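Local coordinates for protein endoglucanase (Clostridium thermocellum, PDB 2YIK) that probably hydrolyses internal beta-1,4-glucosidic bonds of cellulose, as a family 9 glycoside hydrolase of a cellulose-degrading bacterium, at residues A53-T58 and G112-A117; S67-C72 and A196-T201. All coordinates share one frame; numbering follows the deposited sequence.

How the contacts relate
Contacts 1 and 2 meet at one zinc ion, their centres about 10 Å apart and their segments alternating along the chain. Contact 1 (53-58 with 112-117) is wholly buried, its centre about 13 Å from the centre of the chain; backbone hydrogen bonds and an apolar Met55-Phe114 pair hold it, and it supplies Cys56 and His115 to the metal. Contact 2 (67-72 with 196-201), about 23 Å from the chain centre, is partly buried, joins two loops through a salt bridge, and supplies Cys72. Arg69 of contact 2 ties them together: its NH1 probably donates to the backbone oxygens of Ala53 and Met55 in contact 1.

Contact 1: residues A53-T58 and G112-A117; sequences ANMCGT and GGFHDA. With ZN (zinc ion), chain E.
His115 reaches the zinc ion through NE2 at 2.3 Å, and Cys56 binds the same metal through SG at 2.4 Å. Cys72 and His73 complete this Cys2His2 site of the family 9 domain; the side chain of Ala117 is about 7 Å from that of His451, the predicted active-site residue. The other imidazole nitrogen is satisfied too: His115 ND1 donates to a water lying in the ring plane, 2.7 Å away, and that water donates to the carbonyl oxygen of Ala53. With both nitrogens engaged, the ring's rotation is fixed, and the backbone carbonyl O of Asn54 lies over one of its faces. Next to the site the two backbones run roughly antiparallel (152°) and form a single beta bridge, Met55 with Phe114. His115 N donates to Asn54 O at 2.7 Å, nearly straight at 165°, and Cys56 N donates to Gly113 O at 2.8 Å. Two CA-H...O contacts, Phe114 CA to Asn54 O and Gly112 CA to Cys56 O, supplement them. Beyond the bridge, Phe114 N bonds to Glu127, and Cys56 O accepts from the hydroxyl of Tyr160. In Cys56, SG stands anti to the backbone N (chi1 -179°), which carries it to the zinc. Met55 and Phe114 lie side by side, pointing the same way, with Met55 CG 3.5 Å from Phe114 CE2. The contact joins helix 49-54 and the residues after it to the loop between strands 107-108 and 122-123; helix 151-167 packs on Met55 and Phe114, and helix 499-516 covers Asn54 and Phe114 through Ile499.

Contact 2: residues S67-C72 and A196-T201; sequences SWRGDC and APENDT. With ZN (zinc ion), chain E.
Arg69 lays one face of its guanidinium over CG of Pro197, which sits 3.4 Å from the plane and offset toward the rim of the group. The edge of the same guanidinium meets Glu198. Arg69 NE donates to Glu198 OE2 at 2.7 Å, almost straight at 169° and in the guanidinium plane, approaching the oxygen on its syn side; Arg69 NH2 adds a weak bond to the same atom. Gly70 N donates to Glu198 OE2 from the anti side, 2.8 Å away with an angle of 175°, so NE and the glycine amide grip one oxygen from opposite faces of the carboxylate plane. These donors would be expected to stabilise the negative charge of Glu198. Glu198 CG passes 3.5 Å from Asp71 O, and a bend at chi2 (78°) turns the carboxylate toward Arg69 NE and Gly70 N. The other carboxylate oxygen, OE1, accepts from a water that also donates to Trp68 O, which adds a bridge between the loops. Arg69 is held at its far end as well, where NH1 is engaged by contact 1.

Farther along, Cys72 CB packs on Pro197 CB at 3.9 Å, and Cys72 SG binds the zinc ion at 2.3 Å. Asp200 extends the link to the metal site as a second-shell residue: its OD2 is hydrogen-bonded to NE2 of the zinc ligand His73. The salt bridge thus joins two loops beside the zinc site. Residues 197-199 form a short 3-10 turn in the loop between helix 187-190 and strand 206-209, set against the loop that joins helix 60-63 to strand 79-80. Helix 453-456 packs on Trp68, Arg69 and Pro197 through Ala454, while helix 60-63 touches Arg69 and Asp71 through Val60.

Contact 1: residues A53-T58 and G112-A117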
loop_
_atom_site.group_PDB
_atom_site.type_symbol
_atom_site.label_atom_id
_atom_site.label_comp_id
_atom_site.label_asym_id
_atom_site.label_seq_id
_atom_site.Cartn_x
_atom_site.Cartn_y
_atom_site.Cartn_z
ATOM N N ALA A 53 -1.377 -13.379 6.202
ATOM C CA ALA A 53 -1.744 -14.434 5.265
ATOM C C ALA A 53 -0.988 -14.354 3.950
ATOM O O ALA A 53 -0.923 -15.339 3.215
ATOM C CB ALA A 53 -3.247 -14.404 5.005
ATOM N N ASN A 54 -0.422 -13.187 3.649
ATOM C CA ASN A 54 0.321 -13.007 2.405
ATOM C C ASN A 54 1.835 -12.890 2.559
ATOM O O ASN A 54 2.532 -12.635 1.579
ATOM C CB ASN A 54 -0.185 -11.779 1.628
ATOM C CG ASN A 54 -1.451 -12.062 0.825
ATOM O OD1 ASN A 54 -1.688 -11.453 -0.223
ATOM N ND2 ASN A 54 -2.275 -12.969 1.323
ATOM N N MET A 55 2.350 -13.057 3.773
ATOM C CA MET A 55 3.797 -12.983 3.967
ATOM C C MET A 55 4.490 -14.042 3.106
ATOM O O MET A 55 4.018 -15.167 2.974
ATOM C CB MET A 55 4.153 -13.162 5.440
ATOM C CG MET A 55 3.760 -11.950 6.268
ATOM S SD MET A 55 4.186 -12.087 8.009
ATOM C CE MET A 55 4.017 -10.367 8.515
ATOM N N CYS A 56 5.621 -13.662 2.529
ATOM C CA CYS A 56 6.361 -14.526 1.625
ATOM C C CYS A 56 7.831 -14.667 2.025
ATOM O O CYS A 56 8.379 -13.812 2.721
ATOM C CB CYS A 56 6.236 -13.921 0.218
ATOM S SG CYS A 56 7.035 -14.771 -1.148
ATOM N N GLY A 57 8.460 -15.761 1.603
ATOM C CA GLY A 57 9.871 -15.958 1.897
ATOM C C GLY A 57 10.278 -16.842 3.059
ATOM O O GLY A 57 9.508 -17.670 3.540
ATOM N N THR A 58 11.512 -16.638 3.511
ATOM C CA THR A 58 12.100 -17.402 4.605
ATOM C C THR A 58 11.746 -16.881 5.994
ATOM O O THR A 58 12.121 -17.480 6.999
ATOM C CB THR A 58 13.639 -17.429 4.476
ATOM O OG1 THR A 58 14.151 -16.089 4.490
ATOM C CG2 THR A 58 14.046 -18.100 3.177
ATOM N N GLY A 112 11.124 -12.459 0.696
ATOM C CA GLY A 112 10.466 -11.616 1.675
ATOM C C GLY A 112 9.287 -10.849 1.117
ATOM O O GLY A 112 8.842 -11.097 -0.002
ATOM N N GLY A 113 8.776 -9.909 1.899
ATOM C CA GLY A 113 7.647 -9.135 1.427
ATOM C C GLY A 113 6.337 -9.907 1.440
ATOM O O GLY A 113 6.189 -10.903 2.156
ATOM N N PHE A 114 5.403 -9.472 0.600
ATOM C CA PHE A 114 4.073 -10.064 0.562
ATOM C C PHE A 114 3.578 -10.445 -0.825
ATOM O O PHE A 114 3.909 -9.775 -1.802
ATOM C CB PHE A 114 3.075 -9.063 1.159
ATOM C CG PHE A 114 3.390 -8.651 2.576
ATOM C CD1 PHE A 114 4.400 -7.731 2.841
ATOM C CD2 PHE A 114 2.667 -9.178 3.644
ATOM C CE1 PHE A 114 4.685 -7.340 4.151
ATOM C CE2 PHE A 114 2.941 -8.797 4.958
ATOM C CZ PHE A 114 3.952 -7.875 5.214
ATOM N N HIS A 115 2.792 -11.524 -0.896
ATOM C CA HIS A 115 2.181 -11.962 -2.153
ATOM C C HIS A 115 1.241 -10.816 -2.459
ATOM O O HIS A 115 0.747 -10.142 -1.565
ATOM C CB HIS A 115 1.351 -13.227 -1.969
ATOM C CG HIS A 115 2.135 -14.401 -1.499
ATOM N ND1 HIS A 115 1.673 -15.249 -0.515
ATOM C CD2 HIS A 115 3.334 -14.891 -1.886
ATOM C CE1 HIS A 115 2.554 -16.208 -0.316
ATOM N NE2 HIS A 115 3.573 -16.016 -1.137
ATOM N N ASP A 116 0.930 -10.608 -3.714
ATOM C CA ASP A 116 0.109 -9.453 -4.027
ATOM C C ASP A 116 -1.365 -9.501 -3.718
ATOM O O ASP A 116 -1.915 -8.608 -3.033
ATOM C CB ASP A 116 0.215 -9.124 -5.501
ATOM C CG ASP A 116 -0.654 -7.914 -5.911
ATOM O OD1 ASP A 116 -0.290 -6.765 -5.561
ATOM O OD2 ASP A 116 -1.689 -8.112 -6.588
ATOM N N ALA A 117 -2.026 -10.571 -4.110
ATOM C CA ALA A 117 -3.440 -10.612 -3.967
ATOM C C ALA A 117 -3.890 -11.992 -3.455
ATOM O O ALA A 117 -3.804 -12.213 -2.243
ATOM C CB ALA A 117 -4.008 -10.316 -5.400
HETATM ZN ZN ZN E . 5.687 -16.782 -1.006
HETATM O O HOH W 1 -0.487 -16.228 0.729
#

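Contact 2: residues S67-C72 and A196-T201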
loop_
_atom_site.group_PDB
_atom_site.type_symbol
_atom_site.label_atom_id
_atom_site.label_comp_id
_atom_site.label_asym_id
_atom_site.label_seq_id
_atom_site.Cartn_x
_atom_site.Cartn_y
_atom_site.Cartn_z
ATOM N N SER A 67 -0.982 -19.760 11.996
ATOM C CA SER A 67 -0.342 -21.065 12.053
ATOM C C SER A 67 -0.370 -21.816 10.730
ATOM O O SER A 67 0.488 -22.667 10.482
ATOM C CB SER A 67 -0.991 -21.921 13.147
ATOM O OG SER A 67 -2.384 -22.079 12.913
ATOM N N TRP A 68 -1.343 -21.511 9.875
ATOM C CA TRP A 68 -1.422 -22.200 8.596
ATOM C C TRP A 68 -0.536 -21.606 7.500
ATOM O O TRP A 68 -0.622 -22.011 6.335
ATOM C CB TRP A 68 -2.870 -22.280 8.116
ATOM C CG TRP A 68 -3.615 -20.996 8.194
ATOM C CD1 TRP A 68 -4.270 -20.497 9.277
ATOM C CD2 TRP A 68 -3.840 -20.073 7.120
ATOM N NE1 TRP A 68 -4.895 -19.316 8.947
ATOM C CE2 TRP A 68 -4.639 -19.030 7.638
ATOM C CE3 TRP A 68 -3.426 -20.017 5.785
ATOM C CZ2 TRP A 68 -5.062 -17.954 6.845
ATOM C CZ3 TRP A 68 -3.845 -18.947 4.999
ATOM C CH2 TRP A 68 -4.647 -17.924 5.536
ATOM N N ARG A 69 0.307 -20.640 7.864
ATOM C CA ARG A 69 1.244 -20.050 6.901
ATOM C C ARG A 69 2.682 -20.378 7.326
ATOM O O ARG A 69 3.058 -20.182 8.480
ATOM C CB ARG A 69 1.098 -18.525 6.816
ATOM C CG ARG A 69 -0.085 -18.002 5.988
ATOM C CD ARG A 69 -0.125 -18.606 4.591
ATOM N NE ARG A 69 1.206 -18.881 4.049
ATOM C CZ ARG A 69 2.057 -17.964 3.598
ATOM N NH1 ARG A 69 1.729 -16.678 3.610
ATOM N NH2 ARG A 69 3.247 -18.341 3.141
ATOM N N GLY A 70 3.472 -20.902 6.393
ATOM C CA GLY A 70 4.865 -21.220 6.679
ATOM C C GLY A 70 5.732 -20.609 5.590
ATOM O O GLY A 70 5.206 -20.002 4.654
ATOM N N ASP A 71 7.051 -20.764 5.692
ATOM C CA ASP A 71 7.965 -20.219 4.690
ATOM C C ASP A 71 7.567 -20.681 3.296
ATOM O O ASP A 71 7.167 -21.827 3.107
ATOM C CB ASP A 71 9.407 -20.664 4.969
ATOM C CG ASP A 71 9.960 -20.082 6.249
ATOM O OD1 ASP A 71 9.324 -19.174 6.810
ATOM O OD2 ASP A 71 11.043 -20.523 6.695
ATOM N N CYS A 72 7.686 -19.788 2.318
ATOM C CA CYS A 72 7.320 -20.126 0.948
ATOM C C CYS A 72 8.249 -19.473 -0.064
ATOM O O CYS A 72 8.903 -18.476 0.241
ATOM C CB CYS A 72 5.886 -19.682 0.664
ATOM S SG CYS A 72 5.617 -17.928 1.011
ATOM N N ALA A 196 -1.169 -24.214 -2.074
ATOM C CA ALA A 196 -0.564 -23.496 -0.958
ATOM C C ALA A 196 0.790 -22.942 -1.402
ATOM O O ALA A 196 1.547 -23.617 -2.107
ATOM C CB ALA A 196 -0.392 -24.428 0.219
ATOM N N PRO A 197 1.112 -21.701 -1.009
ATOM C CA PRO A 197 2.400 -21.113 -1.405
ATOM C C PRO A 197 3.627 -21.904 -0.927
ATOM O O PRO A 197 4.683 -21.862 -1.564
ATOM C CB PRO A 197 2.331 -19.700 -0.820
ATOM C CG PRO A 197 1.453 -19.870 0.390
ATOM C CD PRO A 197 0.362 -20.791 -0.122
ATOM N N GLU A 198 3.476 -22.623 0.187
ATOM C CA GLU A 198 4.562 -23.426 0.747
ATOM C C GLU A 198 5.010 -24.555 -0.191
ATOM O O GLU A 198 6.155 -25.004 -0.123
ATOM C CB GLU A 198 4.142 -24.037 2.089
ATOM C CG GLU A 198 3.870 -23.029 3.222
ATOM C CD GLU A 198 2.515 -22.324 3.113
ATOM O OE1 GLU A 198 1.670 -22.740 2.294
ATOM O OE2 GLU A 198 2.289 -21.354 3.867
ATOM N N ASN A 199 4.118 -25.011 -1.067
ATOM C CA ASN A 199 4.452 -26.103 -1.986
ATOM C C ASN A 199 4.752 -25.673 -3.416
ATOM O O ASN A 199 5.018 -26.515 -4.275
ATOM C CB ASN A 199 3.328 -27.149 -1.985
ATOM C CG ASN A 199 3.048 -27.688 -0.595
ATOM O OD1 ASN A 199 3.977 -27.901 0.188
ATOM N ND2 ASN A 199 1.770 -27.923 -0.280
ATOM N N ASP A 200 4.718 -24.368 -3.678
ATOM C CA ASP A 200 4.997 -23.862 -5.023
ATOM C C ASP A 200 6.437 -24.131 -5.435
ATOM O O ASP A 200 7.340 -24.063 -4.607
ATOM C CB ASP A 200 4.777 -22.347 -5.095
ATOM C CG ASP A 200 3.322 -21.960 -5.200
ATOM O OD1 ASP A 200 2.462 -22.847 -5.370
ATOM O OD2 ASP A 200 3.039 -20.747 -5.123
ATOM N N THR A 201 6.662 -24.421 -6.713
ATOM C CA THR A 201 8.025 -24.639 -7.188
ATOM C C THR A 201 8.225 -24.018 -8.564
ATOM O O THR A 201 9.316 -24.102 -9.125
ATOM C CB THR A 201 8.385 -26.143 -7.292
ATOM O OG1 THR A 201 7.524 -26.772 -8.244
ATOM C CG2 THR A 201 8.232 -26.833 -5.940
HETATM ZN ZN ZN E . 5.687 -16.782 -1.006
HETATM O O HOH W 2 -0.769 -22.092 3.547
#